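Local coordinates for protein apolipophorin-3b (PDB 1AEP) that helps load diacylglycerol into the haemolymph lipoprotein lipophorin, covering the hydrophobic surface that expands with lipid uptake and so supporting lipid transport during flight, at residues T56-E62 / L74-R79; K51-V55 / A137-T141; N6-A10 / Q131-Q135; N80-I85 / N107-W112. All blocks are in the same frame, centred on the assembly; numbering follows the deposited sequence.

Contact 1 (T56-E62 / L74-R79)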
loop_
_atom_site.group_PDB
_atom_site.type_symbol
_atom_site.label_atom_id
_atom_site.label_comp_id
_atom_site.label_asym_id
_atom_site.label_seq_id
_atom_site.Cartn_x
_atom_site.Cartn_y
_atom_site.Cartn_z
ATOM N N THR A 56 -1.589 -0.805 -9.190
ATOM C CA THR A 56 -1.983 0.375 -9.918
ATOM C C THR A 56 -2.128 0.115 -11.405
ATOM O O THR A 56 -3.078 0.542 -12.045
ATOM C CB THR A 56 -0.875 1.390 -9.693
ATOM O OG1 THR A 56 -1.116 2.061 -8.479
ATOM C CG2 THR A 56 -0.888 2.343 -10.845
ATOM N N THR A 57 -1.164 -0.617 -11.958
ATOM C CA THR A 57 -1.161 -0.962 -13.365
ATOM C C THR A 57 -2.236 -1.950 -13.743
ATOM O O THR A 57 -2.883 -1.864 -14.771
ATOM C CB THR A 57 0.222 -1.441 -13.787
ATOM O OG1 THR A 57 1.037 -0.312 -13.639
ATOM C CG2 THR A 57 0.192 -1.862 -15.239
ATOM N N SER A 58 -2.478 -2.882 -12.878
ATOM C CA SER A 58 -3.495 -3.822 -13.242
ATOM C C SER A 58 -4.903 -3.266 -13.105
ATOM O O SER A 58 -5.828 -3.695 -13.784
ATOM C CB SER A 58 -3.253 -5.078 -12.442
ATOM O OG SER A 58 -3.706 -4.858 -11.150
ATOM N N LEU A 59 -5.077 -2.292 -12.240
ATOM C CA LEU A 59 -6.366 -1.665 -12.039
ATOM C C LEU A 59 -6.614 -0.657 -13.143
ATOM O O LEU A 59 -7.737 -0.405 -13.551
ATOM C CB LEU A 59 -6.227 -0.835 -10.750
ATOM C CG LEU A 59 -7.037 -1.187 -9.513
ATOM C CD1 LEU A 59 -7.525 -2.588 -9.552
ATOM C CD2 LEU A 59 -6.127 -0.949 -8.326
ATOM N N LYS A 60 -5.540 -0.049 -13.627
ATOM C CA LYS A 60 -5.698 0.890 -14.700
ATOM C C LYS A 60 -6.300 0.134 -15.905
ATOM O O LYS A 60 -7.141 0.628 -16.641
ATOM C CB LYS A 60 -4.332 1.468 -15.062
ATOM C CG LYS A 60 -4.113 2.889 -14.574
ATOM C CD LYS A 60 -2.652 3.220 -14.308
ATOM C CE LYS A 60 -2.429 4.716 -14.221
ATOM N NZ LYS A 60 -1.058 5.092 -13.880
ATOM N N GLN A 61 -5.818 -1.093 -16.062
ATOM C CA GLN A 61 -6.211 -1.984 -17.149
ATOM C C GLN A 61 -7.656 -2.381 -17.087
ATOM O O GLN A 61 -8.382 -2.475 -18.079
ATOM C CB GLN A 61 -5.406 -3.266 -16.966
ATOM C CG GLN A 61 -5.408 -4.097 -18.245
ATOM C CD GLN A 61 -5.487 -5.560 -17.939
ATOM O OE1 GLN A 61 -6.206 -6.266 -18.635
ATOM N NE2 GLN A 61 -4.759 -5.979 -16.892
ATOM N N GLU A 62 -8.057 -2.616 -15.874
ATOM C CA GLU A 62 -9.414 -2.979 -15.637
ATOM C C GLU A 62 -10.340 -1.839 -16.032
ATOM O O GLU A 62 -11.348 -2.026 -16.713
ATOM C CB GLU A 62 -9.528 -3.253 -14.146
ATOM C CG GLU A 62 -10.865 -3.900 -13.763
ATOM C CD GLU A 62 -11.050 -5.228 -14.412
ATOM O OE1 GLU A 62 -10.121 -5.899 -14.860
ATOM O OE2 GLU A 62 -12.314 -5.575 -14.447
ATOM N N LEU A 74 -11.917 4.567 -11.052
ATOM C CA LEU A 74 -11.048 3.421 -10.847
ATOM C C LEU A 74 -9.627 3.776 -11.246
ATOM O O LEU A 74 -8.653 3.556 -10.517
ATOM C CB LEU A 74 -11.553 2.189 -11.600
ATOM C CG LEU A 74 -10.628 1.012 -11.350
ATOM C CD1 LEU A 74 -10.441 0.902 -9.861
ATOM C CD2 LEU A 74 -11.257 -0.241 -11.879
ATOM N N ASN A 75 -9.537 4.376 -12.428
ATOM C CA ASN A 75 -8.293 4.842 -12.986
ATOM C C ASN A 75 -7.680 5.867 -12.045
ATOM O O ASN A 75 -6.491 5.849 -11.758
ATOM C CB ASN A 75 -8.575 5.444 -14.366
ATOM C CG ASN A 75 -7.393 5.412 -15.290
ATOM O OD1 ASN A 75 -6.509 6.270 -15.200
ATOM N ND2 ASN A 75 -7.374 4.405 -16.191
ATOM N N ALA A 76 -8.529 6.748 -11.536
ATOM C CA ALA A 76 -8.088 7.757 -10.587
ATOM C C ALA A 76 -7.426 7.135 -9.378
ATOM O O ALA A 76 -6.316 7.495 -8.996
ATOM C CB ALA A 76 -9.300 8.522 -10.089
ATOM N N PHE A 77 -8.134 6.213 -8.739
ATOM C CA PHE A 77 -7.634 5.560 -7.564
ATOM C C PHE A 77 -6.261 5.008 -7.787
ATOM O O PHE A 77 -5.344 5.209 -6.998
ATOM C CB PHE A 77 -8.587 4.470 -7.175
ATOM C CG PHE A 77 -8.076 3.557 -6.096
ATOM C CD1 PHE A 77 -7.755 4.012 -4.829
ATOM C CD2 PHE A 77 -8.029 2.184 -6.304
ATOM C CE1 PHE A 77 -7.353 3.135 -3.826
ATOM C CE2 PHE A 77 -7.603 1.298 -5.325
ATOM C CZ PHE A 77 -7.236 1.765 -4.074
ATOM N N ALA A 78 -6.134 4.296 -8.881
ATOM C CA ALA A 78 -4.857 3.750 -9.189
ATOM C C ALA A 78 -3.787 4.837 -9.238
ATOM O O ALA A 78 -2.749 4.718 -8.603
ATOM C CB ALA A 78 -4.947 3.103 -10.534
ATOM N N ARG A 79 -4.032 5.885 -10.030
ATOM C CA ARG A 79 -3.077 6.973 -10.181
ATOM C C ARG A 79 -2.627 7.479 -8.831
ATOM O O ARG A 79 -1.451 7.653 -8.566
ATOM C CB ARG A 79 -3.595 8.142 -11.003
ATOM C CG ARG A 79 -3.367 7.960 -12.499
ATOM C CD ARG A 79 -3.769 9.163 -13.353
ATOM N NE ARG A 79 -4.120 8.819 -14.746
ATOM C CZ ARG A 79 -3.298 8.289 -15.667
ATOM N NH1 ARG A 79 -2.008 8.014 -15.407
ATOM N NH2 ARG A 79 -3.777 8.026 -16.892
#
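Leu59 lays its branched end across that of Leu74, the two side chains at about a right angle, with Leu59 CG 4.0 Å from Leu74 CD1. They meet inside an antiparallel helical hairpin, helices 36-63 and 69-83 of the up-and-down five-helix bundle, where the segment axes come within 8.3 Å at 167°. Such a close approach suits Ala78: its single methyl faces the turn at Thr56, sits 3.5 Å from Thr56 O and fits the short spacing between the helices. Thr56 makes the polar link. With OG1 beside its own backbone N (chi1 -85°), the hydroxyl of Thr56 donates from OG1 to Ala78 O over 3.1 Å, arriving above the carbonyl plane, while methyl CG2 lies near Ala78 CB. A weak bond to Ile52 O within the same helix also involves this hydroxyl.

Deeper in the bundle, Leu59 CD2 reaches Phe77 CE2 at 4.0 Å, and the Phe77 ring meets Trp112 of helix 94-121 edge-to-face, so the leucine joins a shared apolar core. Glu62 fits the border between core and solvent: its CG touches Leu74 CD2, but the chain bends at chi2 and takes the carboxylate to His66. On the outer side, the aliphatic part of Lys60 spans the groove between the helices, its CG 4.1 Å from Ala78 CB and also next to the Asn75 amide. Farther along this extended chain, Lys60 CE lies over one face of the Arg79 guanidinium, a poorly ordered group, and Lys60 NZ stands 3.4 Å from Arg79 NH1, two like charges with no bond between them.

Contact 2 (K51-V55 / A137-T141)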
loop_
_atom_site.group_PDB
_atom_site.type_symbol
_atom_site.label_atom_id
_atom_site.label_comp_id
_atom_site.label_asym_id
_atom_site.label_seq_id
_atom_site.Cartn_x
_atom_site.Cartn_y
_atom_site.Cartn_z
ATOM N N LYS A 51 5.493 -3.421 -5.655
ATOM C CA LYS A 51 4.261 -4.154 -5.611
ATOM C C LYS A 51 3.040 -3.246 -5.807
ATOM O O LYS A 51 2.169 -3.561 -6.611
ATOM C CB LYS A 51 4.178 -4.930 -4.322
ATOM C CG LYS A 51 5.062 -6.154 -4.359
ATOM C CD LYS A 51 4.479 -7.232 -5.234
ATOM C CE LYS A 51 5.375 -8.461 -5.364
ATOM N NZ LYS A 51 5.056 -9.338 -6.504
ATOM N N ILE A 52 2.966 -2.126 -5.073
ATOM C CA ILE A 52 1.868 -1.166 -5.184
ATOM C C ILE A 52 1.710 -0.613 -6.590
ATOM O O ILE A 52 0.620 -0.353 -7.106
ATOM C CB ILE A 52 2.083 -0.001 -4.233
ATOM C CG1 ILE A 52 1.827 -0.587 -2.864
ATOM C CG2 ILE A 52 1.096 1.123 -4.522
ATOM C CD1 ILE A 52 0.356 -0.473 -2.487
ATOM N N ALA A 53 2.827 -0.437 -7.233
ATOM C CA ALA A 53 2.775 0.028 -8.583
ATOM C C ALA A 53 2.212 -1.062 -9.514
ATOM O O ALA A 53 1.623 -0.794 -10.563
ATOM C CB ALA A 53 4.203 0.420 -8.926
ATOM N N GLU A 54 2.395 -2.321 -9.126
ATOM C CA GLU A 54 1.896 -3.424 -9.922
ATOM C C GLU A 54 0.394 -3.391 -9.993
ATOM O O GLU A 54 -0.199 -3.547 -11.062
ATOM C CB GLU A 54 2.286 -4.766 -9.296
ATOM C CG GLU A 54 2.780 -5.826 -10.279
ATOM C CD GLU A 54 3.772 -6.737 -9.623
ATOM O OE1 GLU A 54 3.445 -7.711 -9.005
ATOM O OE2 GLU A 54 5.019 -6.296 -9.786
ATOM N N VAL A 55 -0.202 -3.203 -8.812
ATOM C CA VAL A 55 -1.621 -3.113 -8.584
ATOM C C VAL A 55 -2.179 -1.977 -9.395
ATOM O O VAL A 55 -3.094 -2.132 -10.210
ATOM C CB VAL A 55 -1.795 -2.785 -7.086
ATOM C CG1 VAL A 55 -3.194 -2.429 -6.724
ATOM C CG2 VAL A 55 -1.362 -3.953 -6.264
ATOM N N ALA A 137 -6.517 -6.826 -5.822
ATOM C CA ALA A 137 -5.584 -5.749 -5.560
ATOM C C ALA A 137 -5.399 -5.477 -4.066
ATOM O O ALA A 137 -4.306 -5.145 -3.603
ATOM C CB ALA A 137 -6.039 -4.495 -6.278
ATOM N N ALA A 138 -6.492 -5.605 -3.314
ATOM C CA ALA A 138 -6.433 -5.377 -1.895
ATOM C C ALA A 138 -5.585 -6.431 -1.232
ATOM O O ALA A 138 -4.873 -6.144 -0.294
ATOM C CB ALA A 138 -7.781 -5.228 -1.232
ATOM N N GLU A 139 -5.661 -7.647 -1.774
ATOM C CA GLU A 139 -4.918 -8.753 -1.236
ATOM C C GLU A 139 -3.438 -8.594 -1.474
ATOM O O GLU A 139 -2.611 -8.853 -0.598
ATOM C CB GLU A 139 -5.431 -10.064 -1.803
ATOM C CG GLU A 139 -6.448 -10.691 -0.831
ATOM C CD GLU A 139 -7.401 -11.617 -1.517
ATOM O OE1 GLU A 139 -7.115 -12.188 -2.548
ATOM O OE2 GLU A 139 -8.552 -11.732 -0.902
ATOM N N LYS A 140 -3.121 -8.150 -2.694
ATOM C CA LYS A 140 -1.747 -7.907 -3.106
ATOM C C LYS A 140 -1.110 -6.816 -2.270
ATOM O O LYS A 140 0.082 -6.856 -2.008
ATOM C CB LYS A 140 -1.645 -7.460 -4.535
ATOM C CG LYS A 140 -1.746 -8.599 -5.515
ATOM C CD LYS A 140 -0.744 -8.411 -6.627
ATOM C CE LYS A 140 -1.203 -9.030 -7.935
ATOM N NZ LYS A 140 -0.148 -9.036 -8.963
ATOM N N THR A 141 -1.906 -5.830 -1.868
ATOM C CA THR A 141 -1.412 -4.748 -1.044
ATOM C C THR A 141 -1.145 -5.244 0.383
ATOM O O THR A 141 -0.162 -4.876 1.032
ATOM C CB THR A 141 -2.402 -3.555 -1.130
ATOM O OG1 THR A 141 -2.667 -3.256 -2.489
ATOM C CG2 THR A 141 -1.873 -2.330 -0.401
#
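At Val55 a first torsion of 170° swings CG1 away from the backbone N and sends it to Ala137 CB, 3.5 Å off, while CG2, beside that N, comes to 3.9 Å from Lys140 CB. Thr141 is set by a similar choice: with chi1 near -51° its methyl CG2 meets Ile52 CD1 at 3.6 Å, and its hydroxyl folds back along its own helix. There Thr141 OG1 donates to Ala137 O over 2.7 Å, on the face of that carbonyl opposite to the backbone N-H of the same threonine, so one oxygen is held by two donors a helical turn on. This explains why a threonine can serve in a buried interface: its hydroxyl is satisfied locally and its methyl is left to pack.

The axes of segments 51-55 and 137-141, on helices 36-63 and 131-154, come within 9.5 Å and run antiparallel at 176°, an aligned pairing of the kind expected in an up-and-down bundle of amphipathic helices. Beta-branched Val55 and Ile52 fill the inward side, where Val108 and Trp112 of helix 94-121 pack against Ile52, Ala137 and Thr141. The small Ala137 leaves room for both the valine and the tryptophan.

Towards solvent the character changes. Lys140, bent at chi2, leads outward beyond its contact with Val55, and its NZ forms a long salt bridge, 3.8 Å, with Glu54 OE1, the two side chains crossing at about a right angle. Glu54 OE1 also takes a weak bond from Lys51 NZ at 3.4 Å, and its negative charge would partly offset the repulsion between the two ammonium groups, although Glu54 itself is poorly ordered.

Contact 3 (N6-A10 / Q131-Q135)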
loop_
_atom_site.group_PDB
_atom_site.type_symbol
_atom_site.label_atom_id
_atom_site.label_comp_id
_atom_site.label_asym_id
_atom_site.label_seq_id
_atom_site.Cartn_x
_atom_site.Cartn_y
_atom_site.Cartn_z
ATOM N N ASN A 6 -17.483 -7.174 1.326
ATOM C CA ASN A 6 -16.375 -8.064 0.975
ATOM C C ASN A 6 -15.084 -7.301 0.866
ATOM O O ASN A 6 -14.065 -7.655 1.468
ATOM C CB ASN A 6 -16.597 -8.815 -0.328
ATOM C CG ASN A 6 -16.122 -10.233 -0.132
ATOM O OD1 ASN A 6 -15.887 -11.004 -1.102
ATOM N ND2 ASN A 6 -15.964 -10.593 1.152
ATOM N N ILE A 7 -15.155 -6.244 0.061
ATOM C CA ILE A 7 -14.032 -5.364 -0.091
ATOM C C ILE A 7 -13.748 -4.784 1.279
ATOM O O ILE A 7 -12.601 -4.716 1.728
ATOM C CB ILE A 7 -14.266 -4.332 -1.178
ATOM C CG1 ILE A 7 -13.920 -5.054 -2.445
ATOM C CG2 ILE A 7 -13.335 -3.113 -1.099
ATOM C CD1 ILE A 7 -14.697 -4.476 -3.610
ATOM N N ALA A 8 -14.835 -4.420 1.937
ATOM C CA ALA A 8 -14.797 -3.898 3.274
ATOM C C ALA A 8 -13.893 -4.755 4.132
ATOM O O ALA A 8 -12.975 -4.267 4.797
ATOM C CB ALA A 8 -16.215 -3.986 3.794
ATOM N N GLU A 9 -14.156 -6.047 4.074
ATOM C CA GLU A 9 -13.342 -6.956 4.840
ATOM C C GLU A 9 -11.893 -6.847 4.477
ATOM O O GLU A 9 -11.042 -6.558 5.326
ATOM C CB GLU A 9 -13.744 -8.412 4.733
ATOM C CG GLU A 9 -13.581 -9.077 6.124
ATOM C CD GLU A 9 -13.000 -10.459 6.067
ATOM O OE1 GLU A 9 -13.035 -10.997 4.858
ATOM O OE2 GLU A 9 -12.554 -11.025 7.047
ATOM N N ALA A 10 -11.629 -7.118 3.204
ATOM C CA ALA A 10 -10.284 -7.059 2.681
ATOM C C ALA A 10 -9.550 -5.820 3.175
ATOM O O ALA A 10 -8.454 -5.885 3.739
ATOM C CB ALA A 10 -10.356 -7.061 1.173
ATOM N N GLN A 131 -15.419 -5.473 -8.793
ATOM C CA GLN A 131 -15.232 -6.023 -7.462
ATOM C C GLN A 131 -14.096 -7.053 -7.365
ATOM O O GLN A 131 -13.240 -6.956 -6.496
ATOM C CB GLN A 131 -16.601 -6.491 -6.894
ATOM C CG GLN A 131 -16.656 -6.806 -5.382
ATOM C CD GLN A 131 -16.492 -8.290 -5.068
ATOM O OE1 GLN A 131 -16.538 -8.693 -3.885
ATOM N NE2 GLN A 131 -16.270 -9.117 -6.097
ATOM N N SER A 132 -14.060 -8.025 -8.273
ATOM C CA SER A 132 -12.991 -9.005 -8.232
ATOM C C SER A 132 -11.601 -8.352 -8.247
ATOM O O SER A 132 -10.752 -8.608 -7.395
ATOM C CB SER A 132 -13.139 -10.033 -9.330
ATOM O OG SER A 132 -13.934 -11.099 -8.842
ATOM N N ALA A 133 -11.402 -7.473 -9.221
ATOM C CA ALA A 133 -10.177 -6.734 -9.397
ATOM C C ALA A 133 -9.786 -5.946 -8.162
ATOM O O ALA A 133 -8.653 -6.006 -7.708
ATOM C CB ALA A 133 -10.342 -5.802 -10.549
ATOM N N LEU A 134 -10.731 -5.188 -7.626
ATOM C CA LEU A 134 -10.452 -4.424 -6.433
ATOM C C LEU A 134 -9.995 -5.369 -5.336
ATOM O O LEU A 134 -9.029 -5.087 -4.632
ATOM C CB LEU A 134 -11.720 -3.718 -5.949
ATOM C CG LEU A 134 -12.023 -2.393 -6.646
ATOM C CD1 LEU A 134 -13.294 -1.710 -6.051
ATOM C CD2 LEU A 134 -10.803 -1.497 -6.577
ATOM N N GLN A 135 -10.697 -6.493 -5.192
ATOM C CA GLN A 135 -10.394 -7.466 -4.150
ATOM C C GLN A 135 -9.013 -8.062 -4.301
ATOM O O GLN A 135 -8.247 -8.163 -3.345
ATOM C CB GLN A 135 -11.415 -8.609 -4.069
ATOM C CG GLN A 135 -11.113 -9.661 -3.006
ATOM C CD GLN A 135 -12.166 -9.824 -1.932
ATOM O OE1 GLN A 135 -12.177 -10.834 -1.192
ATOM N NE2 GLN A 135 -13.048 -8.831 -1.835
#
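Ile7 and Gln131 lie alongside, pointing opposite ways, so that Ile7 CD1, the terminal methyl, rests 3.5 Å from Gln131 CG. Obliquely to this, Ile7 CD1 meets Leu134 CB at 3.9 Å, so the methyl lies against aliphatic carbon of both Gln131 and Leu134. Gln135 also runs counter to Ile7, passing its amide along the isoleucine until Gln135 NE2 is 3.9 Å from Ile7 CG1.

Helices 7-25 and 131-154, the first and last of the five-helix bundle, run in the same direction here, their first turns side by side. On the inward side helix 94-121 packs against both, with Ala116 against Ile7 and Thr119 against Leu134.

Over the apolar layer lie three amides. That of Asn6 is nearly coplanar with that of Gln131, 13° apart, but turned 46° from that of Gln135, whose NE2 is 3.6 Å from Asn6 OD1; no hydrogen bond joins them, and Asn6 is poorly ordered. With an alanine in place of Gln135 the amide is gone, and Ile7 CG1 and the Asn6 amide would probably lose their neighbour. The bend at chi2 (119°) brings the Gln135 amide to the Asn6 backbone, with NE2 3.7 Å from Asn6 O.

Contact 4 (N80-I85 / N107-W112)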
loop_
_atom_site.group_PDB
_atom_site.type_symbol
_atom_site.label_atom_id
_atom_site.label_comp_id
_atom_site.label_asym_id
_atom_site.label_seq_id
_atom_site.Cartn_x
_atom_site.Cartn_y
_atom_site.Cartn_z
ATOM N N ASN A 80 -3.601 7.689 -7.968
ATOM C CA ASN A 80 -3.344 8.160 -6.631
ATOM C C ASN A 80 -2.487 7.226 -5.803
ATOM O O ASN A 80 -1.566 7.689 -5.131
ATOM C CB ASN A 80 -4.655 8.411 -5.925
ATOM C CG ASN A 80 -5.066 9.765 -6.296
ATOM O OD1 ASN A 80 -4.686 10.739 -5.648
ATOM N ND2 ASN A 80 -5.775 9.873 -7.456
ATOM N N LEU A 81 -2.807 5.912 -5.833
ATOM C CA LEU A 81 -2.029 4.958 -5.083
ATOM C C LEU A 81 -0.585 5.125 -5.467
ATOM O O LEU A 81 0.297 5.154 -4.635
ATOM C CB LEU A 81 -2.358 3.554 -5.534
ATOM C CG LEU A 81 -3.402 2.929 -4.689
ATOM C CD1 LEU A 81 -3.568 1.525 -5.244
ATOM C CD2 LEU A 81 -2.849 2.879 -3.303
ATOM N N ASN A 82 -0.371 5.295 -6.776
ATOM C CA ASN A 82 0.953 5.486 -7.325
ATOM C C ASN A 82 1.632 6.752 -6.823
ATOM O O ASN A 82 2.845 6.811 -6.646
ATOM C CB ASN A 82 0.889 5.612 -8.812
ATOM C CG ASN A 82 2.280 5.504 -9.306
ATOM O OD1 ASN A 82 2.980 4.539 -8.949
ATOM N ND2 ASN A 82 2.680 6.499 -10.070
ATOM N N ASN A 83 0.850 7.783 -6.602
ATOM C CA ASN A 83 1.424 9.023 -6.152
ATOM C C ASN A 83 1.864 9.003 -4.704
ATOM O O ASN A 83 2.791 9.702 -4.302
ATOM C CB ASN A 83 0.603 10.256 -6.537
ATOM C CG ASN A 83 0.504 10.351 -8.058
ATOM O OD1 ASN A 83 -0.125 11.265 -8.610
ATOM N ND2 ASN A 83 1.118 9.379 -8.754
ATOM N N SER A 84 1.210 8.194 -3.909
ATOM C CA SER A 84 1.614 8.170 -2.534
ATOM C C SER A 84 2.827 7.307 -2.269
ATOM O O SER A 84 3.343 7.319 -1.161
ATOM C CB SER A 84 0.494 8.013 -1.528
ATOM O OG SER A 84 -0.308 6.917 -1.854
ATOM N N ILE A 85 3.318 6.586 -3.288
ATOM C CA ILE A 85 4.503 5.748 -3.091
ATOM C C ILE A 85 5.782 6.147 -3.855
ATOM O O ILE A 85 6.886 5.986 -3.331
ATOM C CB ILE A 85 4.273 4.238 -3.121
ATOM C CG1 ILE A 85 3.355 3.795 -4.263
ATOM C CG2 ILE A 85 3.774 3.740 -1.782
ATOM C CD1 ILE A 85 4.109 3.438 -5.536
ATOM N N ASN A 107 -0.758 6.476 3.800
ATOM C CA ASN A 107 -1.569 6.960 2.696
ATOM C C ASN A 107 -2.210 5.827 1.867
ATOM O O ASN A 107 -3.309 5.977 1.337
ATOM C CB ASN A 107 -0.734 7.772 1.730
ATOM C CG ASN A 107 -0.195 8.984 2.400
ATOM O OD1 ASN A 107 0.772 9.591 1.906
ATOM N ND2 ASN A 107 -0.791 9.303 3.536
ATOM N N VAL A 108 -1.522 4.689 1.740
ATOM C CA VAL A 108 -2.050 3.571 0.968
ATOM C C VAL A 108 -3.282 2.999 1.645
ATOM O O VAL A 108 -4.256 2.614 1.004
ATOM C CB VAL A 108 -0.972 2.510 0.761
ATOM C CG1 VAL A 108 -1.554 1.217 0.258
ATOM C CG2 VAL A 108 0.008 3.054 -0.253
ATOM N N GLY A 109 -3.234 2.977 2.971
ATOM C CA GLY A 109 -4.344 2.485 3.753
ATOM C C GLY A 109 -5.581 3.369 3.658
ATOM O O GLY A 109 -6.707 2.876 3.537
ATOM N N HIS A 110 -5.355 4.687 3.723
ATOM C CA HIS A 110 -6.435 5.661 3.670
ATOM C C HIS A 110 -7.139 5.663 2.346
ATOM O O HIS A 110 -8.356 5.750 2.294
ATOM C CB HIS A 110 -6.032 7.046 4.092
ATOM C CG HIS A 110 -5.702 7.030 5.529
ATOM N ND1 HIS A 110 -4.827 7.966 6.052
ATOM C CD2 HIS A 110 -6.117 6.205 6.522
ATOM C CE1 HIS A 110 -4.731 7.680 7.343
ATOM N NE2 HIS A 110 -5.491 6.647 7.668
ATOM N N GLN A 111 -6.349 5.538 1.291
ATOM C CA GLN A 111 -6.848 5.486 -0.057
ATOM C C GLN A 111 -7.674 4.222 -0.310
ATOM O O GLN A 111 -8.609 4.226 -1.111
ATOM C CB GLN A 111 -5.664 5.579 -0.970
ATOM C CG GLN A 111 -5.542 6.979 -1.544
ATOM C CD GLN A 111 -4.101 7.362 -1.771
ATOM O OE1 GLN A 111 -3.552 8.283 -1.154
ATOM N NE2 GLN A 111 -3.465 6.602 -2.659
ATOM N N TRP A 112 -7.315 3.141 0.388
ATOM C CA TRP A 112 -8.027 1.895 0.300
ATOM C C TRP A 112 -9.358 2.021 1.006
ATOM O O TRP A 112 -10.373 1.550 0.510
ATOM C CB TRP A 112 -7.229 0.725 0.845
ATOM C CG TRP A 112 -6.566 0.083 -0.317
ATOM C CD1 TRP A 112 -5.250 0.133 -0.611
ATOM C CD2 TRP A 112 -7.208 -0.650 -1.377
ATOM N NE1 TRP A 112 -5.020 -0.515 -1.790
ATOM C CE2 TRP A 112 -6.187 -1.041 -2.274
ATOM C CE3 TRP A 112 -8.526 -1.073 -1.641
ATOM C CZ2 TRP A 112 -6.439 -1.794 -3.446
ATOM C CZ3 TRP A 112 -8.782 -1.778 -2.797
ATOM C CH2 TRP A 112 -7.758 -2.141 -3.697
#
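Gln111 reaches across to Ser84 and donates from NE2 to Ser84 OG over 3.3 Å, with an N-H...O angle of 144° and the hydroxyl 22° out of the amide plane. Bent at chi2 (147°), the glutamine runs alongside Leu81 in the opposite direction, with Gln111 NE2 3.8 Å from Leu81 CD2. Beside this bond Ser84 CB packs on Asn107 CB at 3.5 Å. A leucine in place of Gln111 has no N-H to give, and Ser84 OG would probably be left without its donor from segment 107-112.

What positions the serine is its own turn: OG is tucked between the backbone N and carbonyl carbon, which brings it within a weak hydrogen bond of Leu81 O. Inward of the polar pair is an apolar layer, built from branched aliphatic residues that suit a buried seam. Leu81 CD2 meets Val108 CG1 at 4.1 Å, the side chains crossing at about a right angle, and Ile85 CG2 approaches Val108 CG2 at the same distance. Val108 CG1 also lies in plane at the edge of the Trp112 ring, so the valine touches both leucine and tryptophan.

The two segments run antiparallel in the up-and-down bundle, joining the end of helix 69-83 to the middle of helix 94-121. Thr56 of helix 36-63 covers Leu81, and Ile52 of the same helix covers Val108 and Ile85, while Trp112 continues inward to Ala137 and Ala138 of helix 131-154 and to Val11 and Leu14 of helix 7-25.

Overall arrangement
Together the four contacts engage all five helices of the bundle. Contacts 1 and 2 share helix 36-63, with centres about 11 Å apart, and Leu59 CD1 meets Ala137 CB at 4.1 Å between them. Contact 4 follows contact 1 on helix 69-83 and also lies about 11 Å, centre to centre, from contact 2, where Ile52 CG2 touches Ile85 CG1 at 3.5 Å. Contact 3 lies nearer one end of the bundle, its centre about 15 Å from the chain centre, yet Trp112 of contact 4 reaches its Leu134. No lipid is bound; these inward apolar faces are probably what the protein turns to lipid if the bundle opens, as is thought for this family.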